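Local coordinates for protein aminoacyl-histidine dipeptidase (Vibrio alginolyticus, PDB 3MRU) that probably hydrolyses dipeptides, preferentially hydrophobic ones including prolyl amino acids, as a zinc-dependent metallopeptidase of the M20 family, at residues A[86-91]-A[461-466]; A[22-27]-A[98-103]; A[28-33]-A[80-85]. One frame throughout, in Å; residues are numbered along the deposited sequence.

Contact 1. Residues A[86-91]-A[461-466]; sequences QKNEDT and HSPDEK. With ZN (zinc ion), chain C.
Gln86, whose CG lies against His461 O, takes a hydrogen bond at its amide oxygen: Lys87 NZ reaches Gln86 OE1 at 2.7 Å, almost in line with the amide C=O (163°). The contact joins two surface loops of the zinc-binding M20 peptidase fold, and residues 461-466 carry both the metal ligand His461 and a type I beta turn from Ser462 to Glu465. Across the interface the meeting is purely van der Waals, with no hydrogen bond between the loops. The ring of Pro463 carries most of the contact. Pro463 CG lies against the Lys87-Asn88 peptide, 3.6 Å from Lys87 O. Beyond this, Pro463 CB meets Asn88 CB at 4.1 Å, the two side chains crossing obliquely. Within the turn, Glu465 N bonds back to Ser462 O, while Glu465 OE2 accepts from Gly117 N, with weak bonds from Leu116 N to OE2 and Ala118 N to OE1, just ahead of the metal ligand Asp119. His461 CG lies anti to the carbonyl carbon (chi1 -46°), and the imidazole extends away from the proline toward the metal. There Asp119 OD2 shares a zinc ion with His461 NE2, which binds it at 2.6 Å.

Contact 2. Residues A[22-27]-A[98-103]; sequences KICSIP and DPIQPY
Cys24 points its CB at the partner segment, where CB meets Ile100 and SG meets the ring of Pro102. Its SG is anti to the carbonyl carbon (chi1 -83°), a placement that brings the sulfur up to the proline, with Cys24 SG 3.7 Å from Pro102 CG. The sulfur also meets CB and CD of the same ring. One bond back, Cys24 CB packs against the branch point of the isoleucine, 4.1 Å from Ile100 CB. The Ile100 side chain in turn touches Met83 and Ala111. This is the junction between the C-terminal part of helix 14-25 and the approach to strand 102-105, an edge strand of the small four-stranded antiparallel sheet that pairs with strand 108-111 in a beta-hairpin. One backbone bond ties the two parts: Ile100 N donates to Cys24 O at 2.8 Å, with an N-H...O angle of 146°, although the place of that oxygen is less certain. Two further prolines meet carbonyl groups instead of side chains. Pro99 CB lies 3.5 Å from Ser25 O, and Pro27 CG stands 3.4 Å from Asp98 O, so each segment offers a ring to the backbone of the other. The Ser25 side chain leaves the interface and turns back on its own helix, where Ser25 OG donates to Lys22 O at 2.6 Å, approaching one of the lone pairs of that oxygen. Lys22 O also accepts a bond from Ser25 N.

Contact 3. Residues A[28-33]-A[80-85]; sequences HPSKHE and HIDMVP
His28 and Met83 form the dense part of this contact. Met83 N donates to His28 O at 2.7 Å, and Met83 SD lies over one face of the imidazole in a Met-aromatic contact, 4.4 Å from the centroid of the His28 ring. Ile81 O lies at the ring edge near His28 CD2, and His28 ND1 bonds to Ile26 O. Beside this, Ser30 OG donates to the anti lone pair of Asp82 OD2 at 2.7 Å. In the loop that follows the zinc ligand His80, Asp82 OD1 accepts from Glu149 N, and OD2 has a further, weak bond from Glu150 N. The side chains of Glu33 and Asp82 lie side by side, their carboxylate planes 63° apart and Glu33 OE1 4.1 Å from Asp82 OD1. Pro29 and Pro85 form a looser apolar margin, where Pro29 CB touches Pro85 CB at 4.0 Å. On the solvent side, the type II turn from Pro29 to His32 carries the exposed Lys31 and His32 outward, with His32 ND1 bonding to Ser30 O at 3.1 Å. On the inner side, Leu36 at the start of helix 36-46 packs on His28 and Ile81, while Ile81 also meets Leu145 of strand 141-146.

Overall arrangement
The three contacts lie on the same side of the chain's centre, in the part of the fold that holds the zinc ions. Both segments of contact 3 lie between those of contact 2: residues 22-27 run directly into 28-33, and the centres are 12 Å apart, with Ile100 CD1 touching Met83 CE. Contact 3 also continues into contact 1, since 80-85 leads into 86-91; these centres are 15 Å apart, and Val84 packs on His461. Contacts 1 and 2 do not touch, but strands 466-468 and 102-105 both pair with 108-111, one on each side. Contacts 3 and 1 each contain a ligand, His80 and His461, of two zinc ions that share Asp119.

Contact 1. Residues A[86-91]-A[461-466]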
ATOM      1  N   GLN A  86     -12.426  -7.814 -12.390  1.00 61.11           N
ATOM      2  CA  GLN A  86     -12.865  -8.899 -11.524  1.00 63.28           C
ATOM      3  C   GLN A  86     -14.334  -9.134 -11.707  1.00 64.36           C
ATOM      4  O   GLN A  86     -15.152  -8.247 -11.488  1.00 64.31           O
ATOM      5  CB  GLN A  86     -12.567  -8.625 -10.054  1.00110.83           C
ATOM      6  CG  GLN A  86     -11.092  -8.680  -9.660  1.00113.30           C
ATOM      7  CD  GLN A  86     -10.668 -10.037  -9.146  1.00116.88           C
ATOM      8  OE1 GLN A  86     -11.244 -11.074  -9.507  1.00119.35           O
ATOM      9  NE2 GLN A  86      -9.653 -10.044  -8.291  1.00118.41           N
ATOM     10  N   LYS A  87     -14.670 -10.354 -12.049  1.00 80.55           N
ATOM     11  CA  LYS A  87     -16.021 -10.703 -12.355  1.00 80.55           C
ATOM     12  C   LYS A  87     -16.555 -11.549 -11.251  1.00 80.55           C
ATOM     13  O   LYS A  87     -15.828 -12.118 -10.469  1.00143.63           O
ATOM     14  CB  LYS A  87     -16.036 -11.526 -13.614  1.00205.82           C
ATOM     15  CG  LYS A  87     -14.991 -12.610 -13.548  1.00205.82           C
ATOM     16  CD  LYS A  87     -14.355 -12.628 -12.155  1.00205.82           C
ATOM     17  CE  LYS A  87     -13.139 -13.544 -12.066  1.00205.82           C
ATOM     18  NZ  LYS A  87     -12.198 -13.096 -10.998  1.00205.82           N
ATOM     19  N   ASN A  88     -17.863 -11.618 -11.205  1.00115.96           N
ATOM     20  CA  ASN A  88     -18.563 -12.437 -10.258  1.00117.60           C
ATOM     21  C   ASN A  88     -18.381 -13.839 -10.806  1.00118.77           C
ATOM     22  O   ASN A  88     -18.336 -14.029 -12.030  1.00119.02           O
ATOM     23  CB  ASN A  88     -20.005 -11.963 -10.214  1.00116.68           C
ATOM     24  CG  ASN A  88     -20.682 -12.278  -8.919  1.00117.61           C
ATOM     25  OD1 ASN A  88     -21.674 -11.642  -8.568  1.00118.81           O
ATOM     26  ND2 ASN A  88     -20.166 -13.268  -8.196  1.00118.66           N
ATOM     27  N   GLU A  89     -18.268 -14.813  -9.909  1.00206.44           N
ATOM     28  CA  GLU A  89     -17.968 -16.191 -10.289  1.00209.41           C
ATOM     29  C   GLU A  89     -19.288 -16.854 -10.718  1.00209.57           C
ATOM     30  O   GLU A  89     -19.857 -17.644  -9.952  1.00210.36           O
ATOM     31  CB  GLU A  89     -17.305 -16.979  -9.144  1.00164.59           C
ATOM     32  CG  GLU A  89     -16.946 -16.172  -7.866  1.00167.69           C
ATOM     33  CD  GLU A  89     -15.663 -15.336  -7.966  1.00169.89           C
ATOM     34  OE1 GLU A  89     -14.616 -15.859  -8.431  1.00169.46           O
ATOM     35  OE2 GLU A  89     -15.700 -14.151  -7.544  1.00170.24           O
ATOM     36  N   ASP A  90     -19.770 -16.459 -11.902  1.00106.26           N
ATOM     37  CA  ASP A  90     -21.027 -16.947 -12.470  1.00106.63           C
ATOM     38  C   ASP A  90     -21.758 -15.939 -13.388  1.00106.20           C
ATOM     39  O   ASP A  90     -22.987 -15.872 -13.373  1.00106.32           O
ATOM     40  CB  ASP A  90     -21.968 -17.411 -11.354  1.00155.55           C
ATOM     41  CG  ASP A  90     -22.057 -18.921 -11.256  1.00157.37           C
ATOM     42  OD1 ASP A  90     -22.904 -19.419 -10.486  1.00158.83           O
ATOM     43  OD2 ASP A  90     -21.279 -19.608 -11.949  1.00159.52           O
ATOM     44  N   THR A  91     -21.011 -15.170 -14.182  1.00 90.85           N
ATOM     45  CA  THR A  91     -21.595 -14.205 -15.127  1.00 90.06           C
ATOM     46  C   THR A  91     -20.622 -14.013 -16.276  1.00 89.46           C
ATOM     47  O   THR A  91     -19.416 -13.924 -16.053  1.00 89.67           O
ATOM     48  CB  THR A  91     -21.857 -12.786 -14.486  1.00 98.57           C
ATOM     49  OG1 THR A  91     -20.644 -12.012 -14.493  1.00 98.01           O
ATOM     50  CG2 THR A  91     -22.421 -12.870 -13.043  1.00 98.25           C
ATOM     51  N   HIS A 461     -12.223  -3.380  -6.405  1.00 80.92           N
ATOM     52  CA  HIS A 461     -11.515  -4.614  -6.778  1.00 81.25           C
ATOM     53  C   HIS A 461     -12.367  -5.863  -6.491  1.00 81.49           C
ATOM     54  O   HIS A 461     -11.846  -6.984  -6.469  1.00 81.61           O
ATOM     55  CB  HIS A 461     -10.129  -4.718  -6.102  1.00 84.72           C
ATOM     56  CG  HIS A 461      -9.330  -3.455  -6.164  1.00 85.36           C
ATOM     57  ND1 HIS A 461      -9.570  -2.386  -5.329  1.00 85.89           N
ATOM     58  CD2 HIS A 461      -8.301  -3.087  -6.962  1.00 86.64           C
ATOM     59  CE1 HIS A 461      -8.735  -1.405  -5.620  1.00 86.22           C
ATOM     60  NE2 HIS A 461      -7.954  -1.804  -6.608  1.00 86.99           N
ATOM     61  N   SER A 462     -13.670  -5.670  -6.280  1.00 83.44           N
ATOM     62  CA  SER A 462     -14.589  -6.799  -6.191  1.00 83.97           C
ATOM     63  C   SER A 462     -15.873  -6.558  -6.992  1.00 84.41           C
ATOM     64  O   SER A 462     -16.213  -5.422  -7.301  1.00 84.82           O
ATOM     65  CB  SER A 462     -14.864  -7.165  -4.730  1.00 78.17           C
ATOM     66  OG  SER A 462     -16.143  -6.724  -4.318  1.00 78.08           O
ATOM     67  N   PRO A 463     -16.596  -7.631  -7.335  1.00 82.54           N
ATOM     68  CA  PRO A 463     -17.945  -7.453  -7.882  1.00 82.63           C
ATOM     69  C   PRO A 463     -18.869  -6.593  -6.963  1.00 82.54           C
ATOM     70  O   PRO A 463     -20.029  -6.292  -7.334  1.00 82.77           O
ATOM     71  CB  PRO A 463     -18.447  -8.901  -7.950  1.00 82.09           C
ATOM     72  CG  PRO A 463     -17.203  -9.710  -8.182  1.00 81.93           C
ATOM     73  CD  PRO A 463     -16.097  -9.009  -7.474  1.00 81.79           C
ATOM     74  N   ASP A 464     -18.363  -6.188  -5.797  1.00 74.18           N
ATOM     75  CA  ASP A 464     -19.173  -5.428  -4.855  1.00 73.73           C
ATOM     76  C   ASP A 464     -18.862  -3.957  -4.880  1.00 72.84           C
ATOM     77  O   ASP A 464     -19.552  -3.160  -4.233  1.00 72.82           O
ATOM     78  CB  ASP A 464     -18.917  -5.874  -3.428  1.00 96.24           C
ATOM     79  CG  ASP A 464     -19.047  -7.360  -3.263  1.00 98.25           C
ATOM     80  OD1 ASP A 464     -20.086  -7.901  -3.702  1.00100.28           O
ATOM     81  OD2 ASP A 464     -18.106  -7.987  -2.707  1.00100.33           O
ATOM     82  N   GLU A 465     -17.840  -3.557  -5.630  1.00 69.49           N
ATOM     83  CA  GLU A 465     -17.498  -2.138  -5.737  1.00 68.99           C
ATOM     84  C   GLU A 465     -18.758  -1.287  -5.891  1.00 68.52           C
ATOM     85  O   GLU A 465     -19.285  -1.145  -6.995  1.00 68.73           O
ATOM     86  CB  GLU A 465     -16.553  -1.902  -6.916  1.00 79.01           C
ATOM     87  CG  GLU A 465     -16.079  -0.464  -7.051  1.00 80.29           C
ATOM     88  CD  GLU A 465     -15.108  -0.276  -8.200  1.00 82.39           C
ATOM     89  OE1 GLU A 465     -14.876   0.884  -8.602  1.00 83.02           O
ATOM     90  OE2 GLU A 465     -14.575  -1.289  -8.702  1.00 83.17           O
ATOM     91  N   LYS A 466     -19.238  -0.732  -4.777  1.00 88.78           N
ATOM     92  CA  LYS A 466     -20.392   0.168  -4.772  1.00 87.58           C
ATOM     93  C   LYS A 466     -19.922   1.575  -4.381  1.00 86.44           C
ATOM     94  O   LYS A 466     -19.168   1.732  -3.418  1.00 86.14           O
ATOM     95  CB  LYS A 466     -21.460  -0.326  -3.795  1.00 75.55           C
ATOM     96  CG  LYS A 466     -20.946  -0.569  -2.386  1.00 77.10           C
ATOM     97  CD  LYS A 466     -21.826  -1.561  -1.641  1.00 80.20           C
ATOM     98  CE  LYS A 466     -21.837  -1.277  -0.149  1.00 81.93           C
ATOM     99  NZ  LYS A 466     -23.212  -1.007   0.355  1.00 83.37           N
TER
HETATM  100 ZN    ZN C 491      -7.439   0.549  -7.524  1.00121.83          ZN

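Contact 2. Residues A[22-27]-A[98-103]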
ATOM      1  N   LYS A  22     -19.935   7.179 -20.159  1.00 74.49           N
ATOM      2  CA  LYS A  22     -19.133   6.915 -21.353  1.00 75.58           C
ATOM      3  C   LYS A  22     -17.893   6.054 -21.070  1.00 75.99           C
ATOM      4  O   LYS A  22     -17.680   5.051 -21.759  1.00 76.56           O
ATOM      5  CB  LYS A  22     -18.736   8.199 -22.084  1.00 65.43           C
ATOM      6  CG  LYS A  22     -17.866   7.985 -23.342  1.00 65.90           C
ATOM      7  CD  LYS A  22     -18.710   7.490 -24.515  1.00 68.14           C
ATOM      8  CE  LYS A  22     -17.887   7.444 -25.791  1.00 69.04           C
ATOM      9  NZ  LYS A  22     -18.509   8.263 -26.887  1.00 70.21           N
ATOM     10  N   ILE A  23     -17.079   6.440 -20.081  1.00 56.23           N
ATOM     11  CA  ILE A  23     -15.987   5.576 -19.576  1.00 55.99           C
ATOM     12  C   ILE A  23     -16.416   4.121 -19.249  1.00 56.12           C
ATOM     13  O   ILE A  23     -15.673   3.194 -19.500  1.00 56.22           O
ATOM     14  CB  ILE A  23     -15.307   6.175 -18.329  1.00 50.34           C
ATOM     15  CG1 ILE A  23     -14.483   7.413 -18.694  1.00 49.48           C
ATOM     16  CG2 ILE A  23     -14.383   5.165 -17.717  1.00 50.26           C
ATOM     17  CD1 ILE A  23     -14.122   8.319 -17.515  1.00 82.11           C
ATOM     18  N   CYS A  24     -17.602   3.928 -18.687  1.00 60.28           N
ATOM     19  CA  CYS A  24     -18.095   2.584 -18.402  1.00 60.94           C
ATOM     20  C   CYS A  24     -18.314   1.767 -19.668  1.00 61.25           C
ATOM     21  O   CYS A  24     -18.219   0.537 -19.641  1.00 61.04           O
ATOM     22  CB  CYS A  24     -19.437   2.649 -17.666  1.00 69.30           C
ATOM     23  SG  CYS A  24     -19.396   2.896 -15.882  1.00 70.42           S
ATOM     24  N   SER A  25     -18.655   2.459 -20.758  1.00 77.62           N
ATOM     25  CA  SER A  25     -19.059   1.825 -22.018  1.00 77.89           C
ATOM     26  C   SER A  25     -17.857   1.290 -22.816  1.00 78.86           C
ATOM     27  O   SER A  25     -18.016   0.381 -23.652  1.00 79.37           O
ATOM     28  CB  SER A  25     -19.866   2.793 -22.891  1.00 51.02           C
ATOM     29  OG  SER A  25     -19.041   3.765 -23.517  1.00 49.00           O
ATOM     30  N   ILE A  26     -16.666   1.839 -22.575  1.00 55.37           N
ATOM     31  CA  ILE A  26     -15.490   1.350 -23.296  1.00 55.77           C
ATOM     32  C   ILE A  26     -14.503   0.610 -22.383  1.00 56.17           C
ATOM     33  O   ILE A  26     -13.924   1.206 -21.480  1.00 55.65           O
ATOM     34  CB  ILE A  26     -14.763   2.446 -24.159  1.00 63.96           C
ATOM     35  CG1 ILE A  26     -13.391   2.780 -23.575  1.00 63.85           C
ATOM     36  CG2 ILE A  26     -15.643   3.697 -24.403  1.00 62.69           C
ATOM     37  CD1 ILE A  26     -13.480   3.551 -22.284  1.00 82.67           C
ATOM     38  N   PRO A  27     -14.341  -0.686 -22.630  1.00 73.01           N
ATOM     39  CA  PRO A  27     -13.462  -1.538 -21.823  1.00 73.45           C
ATOM     40  C   PRO A  27     -11.994  -1.183 -21.602  1.00 73.80           C
ATOM     41  O   PRO A  27     -11.199  -1.187 -22.542  1.00 73.22           O
ATOM     42  CB  PRO A  27     -13.353  -2.813 -22.663  1.00 67.37           C
ATOM     43  CG  PRO A  27     -14.627  -2.859 -23.431  1.00 67.23           C
ATOM     44  CD  PRO A  27     -14.977  -1.429 -23.731  1.00 67.19           C
ATOM     45  N   ASP A  98     -16.041  -6.432 -23.251  1.00 94.53           N
ATOM     46  CA  ASP A  98     -17.349  -6.020 -22.733  1.00 93.15           C
ATOM     47  C   ASP A  98     -17.355  -4.757 -21.857  1.00 92.11           C
ATOM     48  O   ASP A  98     -16.394  -4.500 -21.103  1.00 91.50           O
ATOM     49  CB  ASP A  98     -17.994  -7.184 -21.986  1.00 98.25           C
ATOM     50  CG  ASP A  98     -18.215  -8.373 -22.878  1.00 98.51           C
ATOM     51  OD1 ASP A  98     -18.811  -9.366 -22.408  1.00 99.74           O
ATOM     52  OD2 ASP A  98     -17.792  -8.311 -24.053  1.00 98.84           O
ATOM     53  N   PRO A  99     -18.448  -3.965 -21.969  1.00 90.66           N
ATOM     54  CA  PRO A  99     -18.678  -2.730 -21.232  1.00 89.53           C
ATOM     55  C   PRO A  99     -19.142  -3.000 -19.806  1.00 88.31           C
ATOM     56  O   PRO A  99     -19.727  -4.048 -19.542  1.00 88.32           O
ATOM     57  CB  PRO A  99     -19.817  -2.082 -22.025  1.00 85.48           C
ATOM     58  CG  PRO A  99     -20.610  -3.225 -22.501  1.00 85.49           C
ATOM     59  CD  PRO A  99     -19.576  -4.244 -22.884  1.00 86.57           C
ATOM     60  N   ILE A 100     -18.883  -2.065 -18.899  1.00 72.37           N
ATOM     61  CA  ILE A 100     -19.445  -2.145 -17.558  1.00 71.23           C
ATOM     62  C   ILE A 100     -20.909  -1.730 -17.611  1.00 70.98           C
ATOM     63  O   ILE A 100     -21.266  -0.701 -18.202  1.00 70.86           O
ATOM     64  CB  ILE A 100     -18.701  -1.224 -16.572  1.00 69.08           C
ATOM     65  CG1 ILE A 100     -17.183  -1.446 -16.638  1.00 68.33           C
ATOM     66  CG2 ILE A 100     -19.246  -1.392 -15.166  1.00 68.18           C
ATOM     67  CD1 ILE A 100     -16.479  -0.816 -17.823  1.00 91.39           C
ATOM     68  N   GLN A 101     -21.773  -2.524 -17.007  1.00 73.86           N
ATOM     69  CA  GLN A 101     -23.158  -2.121 -16.962  1.00 73.65           C
ATOM     70  C   GLN A 101     -23.419  -1.493 -15.599  1.00 73.33           C
ATOM     71  O   GLN A 101     -23.845  -2.191 -14.688  1.00 73.90           O
ATOM     72  CB  GLN A 101     -24.092  -3.312 -17.173  1.00 95.84           C
ATOM     73  CG  GLN A 101     -23.932  -4.085 -18.472  1.00 95.81           C
ATOM     74  CD  GLN A 101     -24.544  -5.473 -18.344  1.00 97.74           C
ATOM     75  OE1 GLN A 101     -25.775  -5.624 -18.294  1.00 98.48           O
ATOM     76  NE2 GLN A 101     -23.689  -6.499 -18.253  1.00 98.38           N
ATOM     77  N   PRO A 102     -23.188  -0.173 -15.451  1.00 85.65           N
ATOM     78  CA  PRO A 102     -23.450   0.399 -14.135  1.00 84.78           C
ATOM     79  C   PRO A 102     -24.955   0.487 -13.924  1.00 84.41           C
ATOM     80  O   PRO A 102     -25.705   0.646 -14.898  1.00 84.60           O
ATOM     81  CB  PRO A 102     -22.856   1.802 -14.248  1.00 63.43           C
ATOM     82  CG  PRO A 102     -22.987   2.148 -15.707  1.00 63.83           C
ATOM     83  CD  PRO A 102     -22.755   0.851 -16.429  1.00 64.43           C
ATOM     84  N   TYR A 103     -25.399   0.356 -12.679  1.00 60.58           N
ATOM     85  CA  TYR A 103     -26.801   0.568 -12.352  1.00 59.88           C
ATOM     86  C   TYR A 103     -26.946   1.263 -11.003  1.00 60.45           C
ATOM     87  O   TYR A 103     -25.989   1.342 -10.229  1.00 60.45           O
ATOM     88  CB  TYR A 103     -27.590  -0.739 -12.421  1.00 59.79           C
ATOM     89  CG  TYR A 103     -27.366  -1.715 -11.282  1.00 58.93           C
ATOM     90  CD1 TYR A 103     -28.301  -1.831 -10.241  1.00 57.97           C
ATOM     91  CD2 TYR A 103     -26.245  -2.551 -11.259  1.00 57.18           C
ATOM     92  CE1 TYR A 103     -28.110  -2.719  -9.201  1.00 57.65           C
ATOM     93  CE2 TYR A 103     -26.042  -3.447 -10.228  1.00 56.74           C
ATOM     94  CZ  TYR A 103     -26.974  -3.529  -9.198  1.00 58.65           C
ATOM     95  OH  TYR A 103     -26.774  -4.421  -8.156  1.00 59.84           O
TER

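Contact 3. Residues A[28-33]-A[80-85]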
ATOM      1  N   HIS A  28     -11.652  -0.885 -20.353  1.00 63.66           N
ATOM      2  CA  HIS A  28     -10.286  -0.563 -19.972  1.00 64.16           C
ATOM      3  C   HIS A  28      -9.680  -1.239 -18.713  1.00 65.15           C
ATOM      4  O   HIS A  28      -9.449  -0.568 -17.714  1.00 65.49           O
ATOM      5  CB  HIS A  28     -10.478   0.965 -19.779  1.00 80.88           C
ATOM      6  CG  HIS A  28     -11.507   1.341 -18.745  1.00 80.54           C
ATOM      7  ND1 HIS A  28     -12.856   1.085 -18.898  1.00 79.46           N
ATOM      8  CD2 HIS A  28     -11.379   1.952 -17.544  1.00 79.45           C
ATOM      9  CE1 HIS A  28     -13.509   1.521 -17.840  1.00 77.64           C
ATOM     10  NE2 HIS A  28     -12.637   2.045 -16.998  1.00 78.47           N
ATOM     11  N   PRO A  29      -9.387  -2.564 -18.755  1.00 67.93           N
ATOM     12  CA  PRO A  29      -8.723  -3.166 -17.592  1.00 68.38           C
ATOM     13  C   PRO A  29      -7.262  -2.836 -17.730  1.00 69.11           C
ATOM     14  O   PRO A  29      -6.843  -2.300 -18.760  1.00 68.79           O
ATOM     15  CB  PRO A  29      -8.888  -4.670 -17.800  1.00 74.93           C
ATOM     16  CG  PRO A  29      -9.953  -4.842 -18.827  1.00 74.70           C
ATOM     17  CD  PRO A  29      -9.930  -3.603 -19.655  1.00 74.57           C
ATOM     18  N   SER A  30      -6.489  -3.161 -16.699  1.00 85.88           N
ATOM     19  CA  SER A  30      -5.082  -2.808 -16.691  1.00 86.81           C
ATOM     20  C   SER A  30      -4.495  -3.349 -17.966  1.00 87.62           C
ATOM     21  O   SER A  30      -4.928  -4.400 -18.463  1.00 87.94           O
ATOM     22  CB  SER A  30      -4.381  -3.358 -15.455  1.00 80.56           C
ATOM     23  OG  SER A  30      -5.145  -3.077 -14.285  1.00 80.49           O
ATOM     24  N   LYS A  31      -3.562  -2.591 -18.527  1.00 90.70           N
ATOM     25  CA  LYS A  31      -2.846  -2.980 -19.752  1.00 91.87           C
ATOM     26  C   LYS A  31      -3.651  -2.862 -21.081  1.00 92.25           C
ATOM     27  O   LYS A  31      -3.100  -3.080 -22.163  1.00 92.51           O
ATOM     28  CB  LYS A  31      -2.180  -4.359 -19.580  1.00 81.72           C
ATOM     29  CG  LYS A  31      -1.049  -4.405 -18.506  1.00 83.22           C
ATOM     30  CD  LYS A  31       0.310  -3.888 -19.040  1.00 84.82           C
ATOM     31  CE  LYS A  31       1.115  -5.023 -19.728  1.00 86.50           C
ATOM     32  NZ  LYS A  31       2.196  -4.558 -20.685  1.00 85.34           N
ATOM     33  N   HIS A  32      -4.930  -2.476 -21.001  1.00 80.09           N
ATOM     34  CA  HIS A  32      -5.773  -2.315 -22.190  1.00 80.02           C
ATOM     35  C   HIS A  32      -6.360  -0.919 -22.298  1.00 80.29           C
ATOM     36  O   HIS A  32      -7.409  -0.693 -22.895  1.00 79.82           O
ATOM     37  CB  HIS A  32      -6.845  -3.374 -22.189  1.00 88.23           C
ATOM     38  CG  HIS A  32      -6.299  -4.758 -22.310  1.00 89.33           C
ATOM     39  ND1 HIS A  32      -5.459  -5.310 -21.366  1.00 90.38           N
ATOM     40  CD2 HIS A  32      -6.451  -5.695 -23.276  1.00 90.53           C
ATOM     41  CE1 HIS A  32      -5.130  -6.535 -21.736  1.00 91.14           C
ATOM     42  NE2 HIS A  32      -5.726  -6.795 -22.887  1.00 91.35           N
ATOM     43  N   GLU A  33      -5.631   0.020 -21.716  1.00 91.60           N
ATOM     44  CA  GLU A  33      -5.941   1.437 -21.778  1.00 92.87           C
ATOM     45  C   GLU A  33      -6.146   1.984 -23.185  1.00 93.31           C
ATOM     46  O   GLU A  33      -7.024   2.823 -23.379  1.00 93.76           O
ATOM     47  CB  GLU A  33      -4.848   2.239 -21.083  1.00100.82           C
ATOM     48  CG  GLU A  33      -3.601   1.419 -20.744  1.00102.28           C
ATOM     49  CD  GLU A  33      -3.616   0.905 -19.308  1.00103.63           C
ATOM     50  OE1 GLU A  33      -4.296   1.513 -18.446  1.00104.17           O
ATOM     51  OE2 GLU A  33      -2.926  -0.098 -19.032  1.00104.12           O
ATOM     52  N   HIS A  80      -6.032   7.606 -12.917  1.00 51.78           N
ATOM     53  CA  HIS A  80      -5.463   6.575 -13.727  1.00 51.05           C
ATOM     54  C   HIS A  80      -6.589   5.910 -14.514  1.00 51.63           C
ATOM     55  O   HIS A  80      -7.719   5.776 -14.015  1.00 51.38           O
ATOM     56  CB  HIS A  80      -4.737   5.593 -12.852  1.00 58.23           C
ATOM     57  CG  HIS A  80      -5.649   4.772 -12.015  1.00 56.88           C
ATOM     58  ND1 HIS A  80      -6.293   3.659 -12.496  1.00 56.27           N
ATOM     59  CD2 HIS A  80      -6.009   4.887 -10.715  1.00 55.86           C
ATOM     60  CE1 HIS A  80      -7.023   3.127 -11.533  1.00 56.27           C
ATOM     61  NE2 HIS A  80      -6.870   3.855 -10.442  1.00 55.93           N
ATOM     62  N   ILE A  81      -6.254   5.505 -15.747  1.00 55.18           N
ATOM     63  CA  ILE A  81      -7.210   5.050 -16.788  1.00 54.97           C
ATOM     64  C   ILE A  81      -7.647   3.615 -16.594  1.00 55.65           C
ATOM     65  O   ILE A  81      -8.823   3.282 -16.723  1.00 55.03           O
ATOM     66  CB  ILE A  81      -6.580   5.186 -18.184  1.00 44.56           C
ATOM     67  CG1 ILE A  81      -6.324   6.665 -18.486  1.00 44.54           C
ATOM     68  CG2 ILE A  81      -7.430   4.533 -19.231  1.00 43.27           C
ATOM     69  CD1 ILE A  81      -5.427   6.941 -19.692  1.00 81.99           C
ATOM     70  N   ASP A  82      -6.690   2.757 -16.279  1.00 72.75           N
ATOM     71  CA  ASP A  82      -7.012   1.355 -16.129  1.00 74.27           C
ATOM     72  C   ASP A  82      -7.941   1.122 -14.966  1.00 75.10           C
ATOM     73  O   ASP A  82      -7.899   1.832 -13.960  1.00 75.65           O
ATOM     74  CB  ASP A  82      -5.761   0.498 -16.005  1.00 76.67           C
ATOM     75  CG  ASP A  82      -5.104   0.615 -14.670  1.00 77.09           C
ATOM     76  OD1 ASP A  82      -4.634   1.724 -14.342  1.00 76.82           O
ATOM     77  OD2 ASP A  82      -5.043  -0.414 -13.967  1.00 78.35           O
ATOM     78  N   MET A  83      -8.804   0.139 -15.147  1.00 66.61           N
ATOM     79  CA  MET A  83      -9.758  -0.301 -14.156  1.00 67.76           C
ATOM     80  C   MET A  83      -9.169  -1.606 -13.643  1.00 68.35           C
ATOM     81  O   MET A  83      -8.046  -1.960 -14.033  1.00 69.17           O
ATOM     82  CB  MET A  83     -11.059  -0.588 -14.893  1.00 71.99           C
ATOM     83  CG  MET A  83     -12.106  -1.343 -14.138  1.00 72.75           C
ATOM     84  SD  MET A  83     -13.531  -1.564 -15.203  1.00 73.12           S
ATOM     85  CE  MET A  83     -14.138   0.111 -15.274  1.00 75.10           C
ATOM     86  N   VAL A  84      -9.887  -2.327 -12.785  1.00 53.42           N
ATOM     87  CA  VAL A  84      -9.440  -3.646 -12.341  1.00 54.31           C
ATOM     88  C   VAL A  84     -10.438  -4.730 -12.727  1.00 55.49           C
ATOM     89  O   VAL A  84     -11.613  -4.642 -12.356  1.00 55.22           O
ATOM     90  CB  VAL A  84      -9.197  -3.643 -10.798  1.00 62.76           C
ATOM     91  CG1 VAL A  84      -8.956  -5.056 -10.252  1.00 61.90           C
ATOM     92  CG2 VAL A  84      -8.056  -2.702 -10.427  1.00 62.08           C
ATOM     93  N   PRO A  85      -9.967  -5.761 -13.472  1.00 74.03           N
ATOM     94  CA  PRO A  85     -10.845  -6.820 -13.980  1.00 74.82           C
ATOM     95  C   PRO A  85     -11.216  -7.866 -12.933  1.00 76.12           C
ATOM     96  O   PRO A  85     -10.398  -8.712 -12.606  1.00 76.46           O
ATOM     97  CB  PRO A  85     -10.007  -7.455 -15.092  1.00 81.45           C
ATOM     98  CG  PRO A  85      -8.594  -7.237 -14.676  1.00 80.93           C
ATOM     99  CD  PRO A  85      -8.557  -5.964 -13.881  1.00 80.93           C
TER